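PDB 2IU4: DhaKLM operon coactivator DhaQ from Lactococcus lactis, which binds dihydroxyacetone covalently and, in a heterotetramer with the transcription factor DhaS, activates the dhaKLM operon. Local coordinates for residues 134-139 / 238-242; 232-236 / 275-279; 181-186 / 303-309; 149-153 / 254-258; 251-255 / 283-289. All blocks are in the same frame, centred on the assembly; numbering follows the deposited sequence.

Contact 1 of 5, residues 134-139 / 238-242; sequences ISVNAY and KLKAE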
# COMPACT_ATOMS: atom_id res chain seq x y z
N ILE B 134 12.99 7.97 -18.90
CA ILE B 134 14.12 8.00 -19.82
C ILE B 134 14.01 6.98 -20.97
O ILE B 134 14.96 6.81 -21.73
CB ILE B 134 15.45 7.78 -19.10
CG1 ILE B 134 15.50 6.36 -18.53
CG2 ILE B 134 15.60 8.77 -17.95
CD1 ILE B 134 16.91 5.88 -18.26
N SER B 135 12.87 6.30 -21.09
CA SER B 135 12.70 5.25 -22.11
C SER B 135 13.16 5.65 -23.49
O SER B 135 13.88 4.90 -24.15
CB SER B 135 11.23 4.84 -22.23
OG SER B 135 10.77 4.23 -21.04
N VAL B 136 12.72 6.82 -23.98
CA VAL B 136 13.12 7.16 -25.34
C VAL B 136 14.62 7.33 -25.56
O VAL B 136 15.13 7.03 -26.63
CB VAL B 136 12.29 8.29 -25.97
CG1 VAL B 136 10.84 8.02 -25.69
CG2 VAL B 136 12.71 9.65 -25.42
N ASN B 137 15.34 7.79 -24.54
CA ASN B 137 16.80 7.87 -24.67
C ASN B 137 17.49 6.52 -24.50
O ASN B 137 18.50 6.24 -25.15
CB ASN B 137 17.35 8.89 -23.67
CG ASN B 137 16.90 10.31 -23.99
OD1 ASN B 137 16.47 11.04 -23.12
ND2 ASN B 137 16.98 10.69 -25.25
N ALA B 138 16.94 5.68 -23.63
CA ALA B 138 17.52 4.37 -23.32
C ALA B 138 17.42 3.50 -24.57
O ALA B 138 18.36 2.78 -24.91
CB ALA B 138 16.78 3.73 -22.13
N TYR B 139 16.29 3.59 -25.27
CA TYR B 139 16.00 2.67 -26.37
C TYR B 139 15.99 3.32 -27.76
O TYR B 139 15.79 2.63 -28.77
CB TYR B 139 14.70 1.90 -26.05
CG TYR B 139 14.90 1.16 -24.75
CD1 TYR B 139 15.86 0.16 -24.67
CD2 TYR B 139 14.18 1.47 -23.60
CE1 TYR B 139 16.09 -0.52 -23.49
CE2 TYR B 139 14.40 0.78 -22.40
CZ TYR B 139 15.37 -0.22 -22.37
OH TYR B 139 15.65 -0.94 -21.23
N LYS B 238 20.81 1.55 -17.86
CA LYS B 238 20.19 2.63 -18.62
C LYS B 238 20.13 3.94 -17.86
O LYS B 238 20.37 5.01 -18.42
CB LYS B 238 18.79 2.22 -19.05
CG LYS B 238 18.75 1.11 -20.06
CD LYS B 238 19.54 1.47 -21.32
CE LYS B 238 19.56 0.32 -22.30
NZ LYS B 238 20.08 0.80 -23.62
N LEU B 239 19.81 3.85 -16.58
CA LEU B 239 19.75 5.05 -15.75
C LEU B 239 21.14 5.65 -15.66
O LEU B 239 21.32 6.86 -15.73
CB LEU B 239 19.26 4.67 -14.35
CG LEU B 239 17.73 4.52 -14.29
CD1 LEU B 239 17.31 3.72 -13.05
CD2 LEU B 239 17.09 5.91 -14.27
N LYS B 240 22.14 4.79 -15.50
CA LYS B 240 23.52 5.27 -15.44
C LYS B 240 23.88 6.06 -16.69
O LYS B 240 24.50 7.11 -16.62
CB LYS B 240 24.49 4.10 -15.29
CG LYS B 240 25.94 4.56 -15.20
CD LYS B 240 26.83 3.45 -14.70
CE LYS B 240 28.27 3.79 -15.02
NZ LYS B 240 28.82 4.48 -13.84
N ALA B 241 23.49 5.53 -17.84
CA ALA B 241 23.87 6.14 -19.10
C ALA B 241 23.27 7.54 -19.23
O ALA B 241 23.85 8.40 -19.89
CB ALA B 241 23.43 5.26 -20.26
N GLU B 242 22.11 7.77 -18.61
CA GLU B 242 21.50 9.11 -18.63
C GLU B 242 22.02 10.05 -17.54
O GLU B 242 22.18 11.25 -17.76
CB GLU B 242 19.97 9.04 -18.53
CG GLU B 242 19.30 8.30 -19.68
CD GLU B 242 19.80 8.75 -21.04
OE1 GLU B 242 19.79 9.97 -21.30
OE2 GLU B 242 20.21 7.89 -21.85
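Here a short helix, 135-139, sits almost at right angles to helix 228-243: the two local axes cross at 98° and come within 9.7 Å. It is a small perpendicular helix-helix packing beside strand 182-188, an inner strand of the mixed sheet, and three residues, K238, I134 and E242, carry most of it. I134 is the N-cap residue of the short helix, and its carbonyl O takes the A138 N proton at 3.0 Å. Its side chain reaches across to the long helix, where CD1 lies 3.6 Å from K238 O and 3.9 Å from L239 CA and also meets the L239 methyl CD2 at 4.0 Å. E242 adds its aliphatic part to the same I134 methyl, E242 CG to I134 CD1 being 3.7 Å, while its carboxylate lies over the short helix with OE2 3.5 Å from N137 CB. K238 has an equally mixed role. Its CD packs on A138 CB at 3.7 Å and K238 CE approaches Y139 CE1 at 3.8 Å, in a ring whose hydroxyl is hydrogen-bonded to E234 one turn earlier on the long helix. I134 and K238 also touch L185 of strand 182-188, so the pair rests on the sheet. The polar link between the segments is made by the lysine tip: K238 NZ donates to the backbone O of A138 at 2.9 Å.

Contact 2 of 5, residues 232-236 / 275-279; sequences AIELV and VMRLL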
# COMPACT_ATOMS: atom_id res chain seq x y z
N ALA B 232 17.35 -5.78 -12.95
CA ALA B 232 17.92 -4.62 -12.23
C ALA B 232 19.15 -4.07 -12.94
O ALA B 232 19.32 -2.87 -13.05
CB ALA B 232 18.29 -5.01 -10.79
N ILE B 233 20.00 -4.95 -13.43
CA ILE B 233 21.21 -4.51 -14.11
C ILE B 233 20.85 -3.71 -15.36
O ILE B 233 21.46 -2.70 -15.65
CB ILE B 233 22.14 -5.68 -14.47
CG1 ILE B 233 22.78 -6.24 -13.19
CG2 ILE B 233 23.26 -5.22 -15.41
CD1 ILE B 233 23.25 -7.66 -13.31
N GLU B 234 19.83 -4.15 -16.09
CA GLU B 234 19.42 -3.41 -17.28
C GLU B 234 18.92 -2.03 -16.91
O GLU B 234 19.32 -1.04 -17.53
CB GLU B 234 18.40 -4.20 -18.10
CG GLU B 234 17.64 -3.35 -19.10
CD GLU B 234 18.28 -3.29 -20.47
OE1 GLU B 234 19.49 -3.60 -20.60
OE2 GLU B 234 17.56 -2.92 -21.43
N LEU B 235 18.06 -1.93 -15.90
CA LEU B 235 17.45 -0.65 -15.54
C LEU B 235 18.54 0.28 -15.05
O LEU B 235 18.58 1.46 -15.40
CB LEU B 235 16.38 -0.81 -14.45
CG LEU B 235 15.09 -1.56 -14.81
CD1 LEU B 235 14.11 -1.69 -13.63
CD2 LEU B 235 14.39 -0.96 -16.01
N VAL B 236 19.44 -0.25 -14.24
CA VAL B 236 20.49 0.59 -13.66
C VAL B 236 21.51 0.97 -14.72
O VAL B 236 22.00 2.09 -14.72
CB VAL B 236 21.18 -0.08 -12.44
CG1 VAL B 236 22.38 0.74 -11.98
CG2 VAL B 236 20.18 -0.27 -11.29
N VAL B 275 18.77 -3.79 -6.30
CA VAL B 275 19.11 -2.48 -6.86
C VAL B 275 20.01 -1.66 -5.93
O VAL B 275 20.97 -1.04 -6.39
CB VAL B 275 17.84 -1.70 -7.19
CG1 VAL B 275 18.18 -0.25 -7.53
CG2 VAL B 275 17.10 -2.40 -8.34
N MET B 276 19.70 -1.66 -4.64
CA MET B 276 20.50 -0.92 -3.67
C MET B 276 21.92 -1.48 -3.62
O MET B 276 22.88 -0.74 -3.52
CB MET B 276 19.86 -1.05 -2.28
CG MET B 276 18.55 -0.27 -2.15
SD MET B 276 18.92 1.48 -1.97
CE MET B 276 18.97 1.59 -0.18
N ARG B 277 22.06 -2.79 -3.71
CA ARG B 277 23.42 -3.35 -3.73
C ARG B 277 24.18 -2.90 -4.98
O ARG B 277 25.39 -2.60 -4.93
CB ARG B 277 23.37 -4.87 -3.57
CG ARG B 277 23.20 -5.27 -2.11
CD ARG B 277 24.63 -5.38 -1.45
NE ARG B 277 24.67 -6.40 -0.41
CZ ARG B 277 25.78 -6.81 0.22
NH1 ARG B 277 26.97 -6.30 -0.08
NH2 ARG B 277 25.68 -7.75 1.15
N LEU B 278 23.49 -2.82 -6.12
CA LEU B 278 24.18 -2.38 -7.34
C LEU B 278 24.57 -0.91 -7.22
O LEU B 278 25.65 -0.50 -7.62
CB LEU B 278 23.28 -2.57 -8.57
CG LEU B 278 22.97 -4.01 -8.98
CD1 LEU B 278 21.91 -4.06 -10.06
CD2 LEU B 278 24.23 -4.80 -9.36
N LEU B 279 23.69 -0.09 -6.68
CA LEU B 279 23.99 1.33 -6.58
C LEU B 279 25.10 1.54 -5.56
O LEU B 279 25.91 2.46 -5.69
CB LEU B 279 22.73 2.12 -6.20
CG LEU B 279 21.56 2.00 -7.16
CD1 LEU B 279 20.31 2.71 -6.62
CD2 LEU B 279 21.94 2.59 -8.51
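Take L278 as the central bump. It points toward helix 228-243, and its CD1 drops into the hollow between A232, I233 and V236: 3.8 Å to A232 CB, 3.9 Å to I233 CG1 and 4.3 Å to V236 CG2. The small methyl of A232 makes the floor of that hollow, and it is also why the backbones can come so close here, with A232 CA and V275 CA 5.9 Å apart. V236 answers from the other helix as a bump of its own, lying against V275, L278 and L279; its CG1 meets L279 CD2 at 4.0 Å and its CG2 faces V275 CG1 at 4.3 Å. V275 in turn fits against A232, CG2 to CB at 3.8 Å. The local axes are 10.2 Å apart and cross at -50°, as expected for ridges-into-grooves packing in which rows of residues four apart, A232 with V236 and V275 with L279, mesh on both helices. Both helices lie on the same face of the sheet, where L235 and V275 rest on L305 and L279 on L307, while W245 packs against V236 and L279. Around the helix from the interface, M276 packs on L20 of the second subunit. Every contact between the two segments is aliphatic, so this interface depends on close shape fit and burial of methyl groups, with no polar pairing to fix its register.

Contact 3 of 5, residues 181-186 / 303-309; sequences EIYTLG and ISLTLCS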
# COMPACT_ATOMS: atom_id res chain seq x y z
N GLU B 181 15.94 16.73 -12.19
CA GLU B 181 16.85 15.83 -11.49
C GLU B 181 16.27 14.43 -11.45
O GLU B 181 16.93 13.50 -11.00
CB GLU B 181 17.11 16.29 -10.05
CG GLU B 181 17.93 17.55 -9.93
CD GLU B 181 19.31 17.46 -10.58
OE1 GLU B 181 19.94 16.38 -10.57
OE2 GLU B 181 19.77 18.49 -11.11
N ILE B 182 15.02 14.29 -11.90
CA ILE B 182 14.30 13.05 -11.67
C ILE B 182 14.34 12.12 -12.90
O ILE B 182 13.95 12.51 -13.99
CB ILE B 182 12.81 13.30 -11.30
CG1 ILE B 182 12.65 14.23 -10.08
CG2 ILE B 182 12.13 11.97 -11.01
CD1 ILE B 182 11.19 14.80 -9.97
N TYR B 183 14.83 10.90 -12.71
CA TYR B 183 15.04 9.98 -13.84
C TYR B 183 14.39 8.65 -13.52
O TYR B 183 14.68 8.06 -12.47
CB TYR B 183 16.53 9.67 -14.02
CG TYR B 183 17.42 10.83 -14.43
CD1 TYR B 183 17.78 11.83 -13.52
CD2 TYR B 183 17.93 10.88 -15.72
CE1 TYR B 183 18.61 12.88 -13.91
CE2 TYR B 183 18.76 11.92 -16.11
CZ TYR B 183 19.09 12.91 -15.21
OH TYR B 183 19.91 13.92 -15.64
N THR B 184 13.54 8.16 -14.43
CA THR B 184 12.80 6.95 -14.17
C THR B 184 12.84 6.01 -15.37
O THR B 184 12.74 6.45 -16.53
CB THR B 184 11.29 7.24 -13.90
OG1 THR B 184 11.17 8.17 -12.82
CG2 THR B 184 10.54 5.96 -13.53
N LEU B 185 12.99 4.72 -15.10
CA LEU B 185 12.81 3.72 -16.15
C LEU B 185 12.08 2.49 -15.60
O LEU B 185 12.36 2.03 -14.49
CB LEU B 185 14.16 3.28 -16.69
CG LEU B 185 14.13 2.28 -17.86
CD1 LEU B 185 13.38 2.83 -19.07
CD2 LEU B 185 15.55 1.91 -18.28
N GLY B 186 11.15 1.95 -16.39
CA GLY B 186 10.34 0.84 -15.91
C GLY B 186 10.31 -0.33 -16.87
O GLY B 186 10.73 -0.21 -18.04
N ILE B 303 7.91 -3.03 -12.66
CA ILE B 303 8.58 -2.21 -11.68
C ILE B 303 9.19 -1.05 -12.43
O ILE B 303 9.67 -1.23 -13.55
CB ILE B 303 9.73 -3.00 -10.98
CG1 ILE B 303 9.17 -4.25 -10.30
CG2 ILE B 303 10.47 -2.12 -9.98
CD1 ILE B 303 10.20 -5.04 -9.49
N SER B 304 9.14 0.13 -11.84
CA SER B 304 9.95 1.24 -12.31
C SER B 304 10.87 1.68 -11.17
O SER B 304 10.51 1.60 -9.98
CB SER B 304 9.09 2.41 -12.84
OG SER B 304 8.44 3.13 -11.80
N LEU B 305 12.06 2.12 -11.55
CA LEU B 305 13.03 2.69 -10.61
C LEU B 305 13.15 4.14 -10.93
O LEU B 305 13.23 4.50 -12.10
CB LEU B 305 14.43 2.10 -10.84
CG LEU B 305 14.53 0.61 -10.51
CD1 LEU B 305 15.96 0.10 -10.74
CD2 LEU B 305 14.07 0.36 -9.05
N THR B 306 13.16 4.99 -9.90
CA THR B 306 13.34 6.41 -10.11
C THR B 306 14.55 6.79 -9.28
O THR B 306 14.64 6.45 -8.11
CB THR B 306 12.12 7.21 -9.59
OG1 THR B 306 10.97 6.93 -10.40
CG2 THR B 306 12.45 8.68 -9.66
N LEU B 307 15.49 7.50 -9.88
CA LEU B 307 16.55 8.11 -9.09
C LEU B 307 16.51 9.64 -9.17
O LEU B 307 16.13 10.20 -10.20
CB LEU B 307 17.92 7.66 -9.60
CG LEU B 307 18.37 6.24 -9.21
CD1 LEU B 307 19.63 5.83 -9.98
CD2 LEU B 307 18.67 6.15 -7.72
N CYS B 308 16.93 10.30 -8.11
CA CYS B 308 16.92 11.76 -8.11
C CYS B 308 18.07 12.23 -7.23
O CYS B 308 18.16 11.86 -6.06
CB CYS B 308 15.55 12.26 -7.62
SG CYS B 308 15.48 14.09 -7.43
N SER B 309 19.00 12.99 -7.79
CA SER B 309 20.09 13.52 -6.97
C SER B 309 19.53 14.31 -5.79
O SER B 309 18.57 15.06 -5.94
CB SER B 309 20.96 14.46 -7.82
OG SER B 309 21.90 15.14 -7.01
O HOH W 1 19.41 13.71 -10.41
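Strands 182-188 and 301-309 run antiparallel in the middle of the mixed sheet, and their backbone bonds come in two complete pairs. Y183 N donates to L307 O at 2.9 Å and L307 N returns to Y183 O at 2.8 Å; L185 N to L305 O and L305 N to L185 O are both 3.0 Å. Between them stands the non-hydrogen-bonded pair T184 and T306, where T184 OG1 has its main partner in the D132 carboxylate and lies 2.7 Å from T306 OG1. The outward-facing backbone of T184 bonds to D132 and I134, that of S304 to N258. Where the ladder ends, a water takes over: it accepts from S309 N at 2.7 Å and donates to E181 O at 2.6 Å and to E181 OE1 at 2.7 Å. G186 CA and S304 CA lie only 3.6 Å apart, and a side chain on G186 would crowd S304. With its polar groups paired in this way, the sheet can pass through the buried interior at little cost.

Contact 4 of 5, residues 149-153 / 254-258; sequences AGTIL and ILLVN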
# COMPACT_ATOMS: atom_id res chain seq x y z
N ALA B 149 6.38 7.58 -12.47
CA ALA B 149 6.33 7.45 -11.00
C ALA B 149 7.14 8.53 -10.29
O ALA B 149 6.83 8.90 -9.15
CB ALA B 149 6.83 6.08 -10.51
N GLY B 150 8.17 9.01 -10.96
CA GLY B 150 8.99 10.08 -10.38
C GLY B 150 8.21 11.35 -10.10
O GLY B 150 8.63 12.17 -9.31
N THR B 151 7.05 11.51 -10.75
CA THR B 151 6.20 12.66 -10.48
C THR B 151 5.89 12.84 -9.00
O THR B 151 5.72 13.97 -8.54
CB THR B 151 4.85 12.54 -11.24
OG1 THR B 151 5.11 12.29 -12.62
CG2 THR B 151 4.01 13.82 -11.08
N ILE B 152 5.79 11.76 -8.23
CA ILE B 152 5.38 11.88 -6.83
C ILE B 152 6.42 12.60 -5.98
O ILE B 152 6.10 13.11 -4.91
CB ILE B 152 5.02 10.53 -6.18
CG1 ILE B 152 6.27 9.71 -5.86
CG2 ILE B 152 4.14 9.71 -7.13
CD1 ILE B 152 5.96 8.45 -5.02
N LEU B 153 7.67 12.64 -6.46
CA LEU B 153 8.68 13.45 -5.76
C LEU B 153 8.34 14.92 -5.80
O LEU B 153 8.63 15.65 -4.86
CB LEU B 153 10.08 13.23 -6.34
CG LEU B 153 10.63 11.83 -6.11
CD1 LEU B 153 11.97 11.68 -6.82
CD2 LEU B 153 10.82 11.58 -4.60
N ILE B 254 18.02 9.92 -4.07
CA ILE B 254 16.73 9.44 -3.64
C ILE B 254 16.34 8.31 -4.59
O ILE B 254 16.53 8.44 -5.79
CB ILE B 254 15.74 10.59 -3.83
CG1 ILE B 254 16.10 11.72 -2.84
CG2 ILE B 254 14.28 10.10 -3.77
CD1 ILE B 254 15.83 13.11 -3.42
N LEU B 255 15.81 7.21 -4.07
CA LEU B 255 15.35 6.12 -4.92
C LEU B 255 13.88 5.79 -4.67
O LEU B 255 13.48 5.63 -3.52
CB LEU B 255 16.17 4.86 -4.60
CG LEU B 255 15.75 3.54 -5.27
CD1 LEU B 255 16.14 3.51 -6.76
CD2 LEU B 255 16.36 2.33 -4.56
N LEU B 256 13.09 5.64 -5.73
CA LEU B 256 11.78 5.01 -5.61
C LEU B 256 11.78 3.68 -6.34
O LEU B 256 12.27 3.58 -7.46
CB LEU B 256 10.69 5.87 -6.27
CG LEU B 256 10.65 7.35 -5.88
CD1 LEU B 256 9.53 8.03 -6.67
CD2 LEU B 256 10.42 7.55 -4.40
N VAL B 257 11.20 2.66 -5.70
CA VAL B 257 11.01 1.36 -6.34
C VAL B 257 9.48 1.19 -6.38
O VAL B 257 8.83 1.02 -5.35
CB VAL B 257 11.67 0.24 -5.53
CG1 VAL B 257 11.44 -1.11 -6.18
CG2 VAL B 257 13.19 0.49 -5.38
N ASN B 258 8.93 1.27 -7.57
CA ASN B 258 7.47 1.37 -7.80
C ASN B 258 6.95 0.10 -8.44
O ASN B 258 7.44 -0.30 -9.49
CB ASN B 258 7.25 2.53 -8.77
CG ASN B 258 5.79 2.70 -9.15
OD1 ASN B 258 4.94 2.76 -8.28
ND2 ASN B 258 5.50 2.77 -10.43
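L256 pushes its CD1 into the start of helix 151-163, overlapping I152 CG1 at 3.8 Å, L153 CG at 4.0 Å and the carbonyl O of A149 at 3.8 Å. It gives up more surface than any other residue of the pair. G150 lies beside it, its CA 4.3 Å from L256 CD1. Along the strand the neighbours two residues away on the same face continue the packing: I254 CG2 meets L153 CD2 at 3.9 Å, and N258 ND2 lies 3.6 Å from A149 CB. That amide is busy with other partners, OD1 accepting from L294 N while ND2 reaches M295 O and S304 OG, so toward A149 it offers only van der Waals contact. The turn itself is held by I152 N to A149 O at 3.2 Å and L153 N to G150 O at 3.0 Å. T151 looks the other way, to I100 and K102 of strand 97-102, which belongs to the other six-stranded sheet; the helix start is thus wedged between the two sheets. L255 and V257 point to the opposite face of their strand, where helix 265-281 packs. Helical segments on both faces of a mixed sheet make the layered alpha/beta architecture of this Dak1 domain.

Contact 5 of 5, residues 251-255 / 283-289; sequences KNYIL and GLSVKFC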
# COMPACT_ATOMS: atom_id res chain seq x y z
N LYS B 251 27.25 12.15 -4.64
CA LYS B 251 26.86 10.76 -4.86
C LYS B 251 25.56 10.42 -4.16
O LYS B 251 25.17 9.24 -4.08
CB LYS B 251 27.96 9.84 -4.31
CG LYS B 251 29.32 10.03 -4.94
CD LYS B 251 29.21 9.87 -6.46
CE LYS B 251 30.52 9.39 -7.02
NZ LYS B 251 31.04 10.34 -8.03
N ASN B 252 24.86 11.43 -3.64
CA ASN B 252 23.66 11.17 -2.84
C ASN B 252 22.39 11.18 -3.67
O ASN B 252 22.13 12.15 -4.38
CB ASN B 252 23.48 12.24 -1.75
CG ASN B 252 24.66 12.33 -0.83
OD1 ASN B 252 25.06 13.41 -0.43
ND2 ASN B 252 25.23 11.19 -0.48
N TYR B 253 21.60 10.11 -3.55
CA TYR B 253 20.40 9.90 -4.35
C TYR B 253 19.17 9.57 -3.51
O TYR B 253 19.26 9.01 -2.42
CB TYR B 253 20.61 8.89 -5.49
CG TYR B 253 21.46 9.48 -6.60
CD1 TYR B 253 22.84 9.45 -6.52
CD2 TYR B 253 20.88 10.09 -7.71
CE1 TYR B 253 23.63 10.01 -7.51
CE2 TYR B 253 21.67 10.67 -8.71
CZ TYR B 253 23.04 10.61 -8.59
OH TYR B 253 23.85 11.16 -9.56
N ILE B 254 18.02 9.92 -4.07
CA ILE B 254 16.73 9.44 -3.64
C ILE B 254 16.34 8.31 -4.59
O ILE B 254 16.53 8.44 -5.79
CB ILE B 254 15.74 10.59 -3.83
CG1 ILE B 254 16.10 11.72 -2.84
CG2 ILE B 254 14.28 10.10 -3.77
CD1 ILE B 254 15.83 13.11 -3.42
N LEU B 255 15.81 7.21 -4.07
CA LEU B 255 15.35 6.12 -4.92
C LEU B 255 13.88 5.79 -4.67
O LEU B 255 13.48 5.63 -3.52
CB LEU B 255 16.17 4.86 -4.60
CG LEU B 255 15.75 3.54 -5.27
CD1 LEU B 255 16.14 3.51 -6.76
CD2 LEU B 255 16.36 2.33 -4.56
N GLY B 283 28.97 3.24 -6.02
CA GLY B 283 29.57 4.31 -5.20
C GLY B 283 28.53 5.33 -4.76
O GLY B 283 28.86 6.39 -4.25
N LEU B 284 27.25 5.02 -4.95
CA LEU B 284 26.17 5.93 -4.59
C LEU B 284 25.70 5.75 -3.14
O LEU B 284 25.85 4.67 -2.57
CB LEU B 284 24.99 5.75 -5.54
CG LEU B 284 25.27 5.83 -7.05
CD1 LEU B 284 23.93 5.92 -7.73
CD2 LEU B 284 26.14 7.04 -7.37
N SER B 285 25.14 6.81 -2.56
CA SER B 285 24.57 6.74 -1.22
C SER B 285 23.11 7.09 -1.38
O SER B 285 22.77 8.22 -1.74
CB SER B 285 25.23 7.74 -0.27
OG SER B 285 26.63 7.48 -0.17
N VAL B 286 22.24 6.11 -1.15
CA VAL B 286 20.81 6.36 -1.28
C VAL B 286 20.38 6.85 0.10
O VAL B 286 20.51 6.12 1.09
CB VAL B 286 20.09 5.08 -1.74
CG1 VAL B 286 18.59 5.19 -1.55
CG2 VAL B 286 20.38 4.82 -3.22
N LYS B 287 19.90 8.08 0.17
CA LYS B 287 19.65 8.77 1.43
C LYS B 287 18.15 8.74 1.74
O LYS B 287 17.73 9.07 2.84
CB LYS B 287 20.05 10.24 1.29
CG LYS B 287 21.55 10.49 1.23
CD LYS B 287 22.27 9.62 2.21
CE LYS B 287 23.07 10.46 3.15
NZ LYS B 287 24.42 9.86 3.27
N PHE B 288 17.34 8.37 0.75
CA PHE B 288 15.92 8.18 0.97
C PHE B 288 15.40 7.17 -0.02
O PHE B 288 15.72 7.26 -1.20
CB PHE B 288 15.14 9.49 0.74
CG PHE B 288 13.66 9.35 1.00
CD1 PHE B 288 13.14 9.63 2.25
CD2 PHE B 288 12.81 8.94 -0.01
CE1 PHE B 288 11.77 9.49 2.49
CE2 PHE B 288 11.43 8.81 0.21
CZ PHE B 288 10.92 9.09 1.47
N CYS B 289 14.58 6.24 0.45
CA CYS B 289 14.04 5.22 -0.44
C CYS B 289 12.55 5.09 -0.13
O CYS B 289 12.15 5.17 1.03
CB CYS B 289 14.73 3.88 -0.20
SG CYS B 289 14.12 2.61 -1.36
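Four backbone hydrogen bonds tie these parallel strands. S285 N gives to K251 O at 2.9 Å, Y253 N to S285 O at 2.9 Å, K287 N to Y253 O at 2.8 Å and L255 N to F288 O at 2.9 Å. The last is one residue out of step: regular parallel pairing would bring L255 N to K287 O. Instead K287 adopts a near-helical backbone (phi/psi -102/-12), so that K287 and F288 together stand opposite I254, a beta bulge. CA-H...O contacts fill in between, such as C289 CA to L255 O at 3.2 Å. On one face Y253 CD1 rests on L284 CD1 at 3.9 Å, and L255 packs its CB on V286 CG1 and its CD2 on C289 SG, both 3.9 Å; helix 265-281 covers this side through M276 and L279. On the other, I254 CG2 approaches F288 CD2 at 4.2 Å and helix 314-320 brings L319 onto both. G283 ends the preceding helix in a Schellman motif, its positive phi of 92° turning the chain into the edge strand. The whole is a beta-alpha-beta crossover: strand 252-259, helix 265-281, strand 285-292. Its chemistry is backbone pairing interrupted by one bulge, with apolar packing on the Y253/L255 face and a mixed polar and apolar face at N252, S285, I254 and F288; the bulge has a price, burying F288 N without a polar partner.

Overall arrangement
Contacts 3, 4 and 5 share one mixed sheet. Contact 3 is in its middle, contact 5 at an outer strand, and contact 4 lies on one of its faces, sharing I254 and L255 with contact 5. C308 O to I254 N, 2.8 Å, carries the bonding from contact 3 into both. Contacts 1 and 2 use the same helix, 228-243, and meet where Y139 OH bonds E234 OE2 at 2.8 Å; contact 2 packs on the sheet face opposite contact 4. Chemistry follows place: contacts 2, 3 and 4 are buried, 1 and 5 only partly; 2 and 4 are largely aliphatic packing, 3 and 5 rest on backbone ladders, and contact 1 mixes a lysine-carbonyl bond with packing.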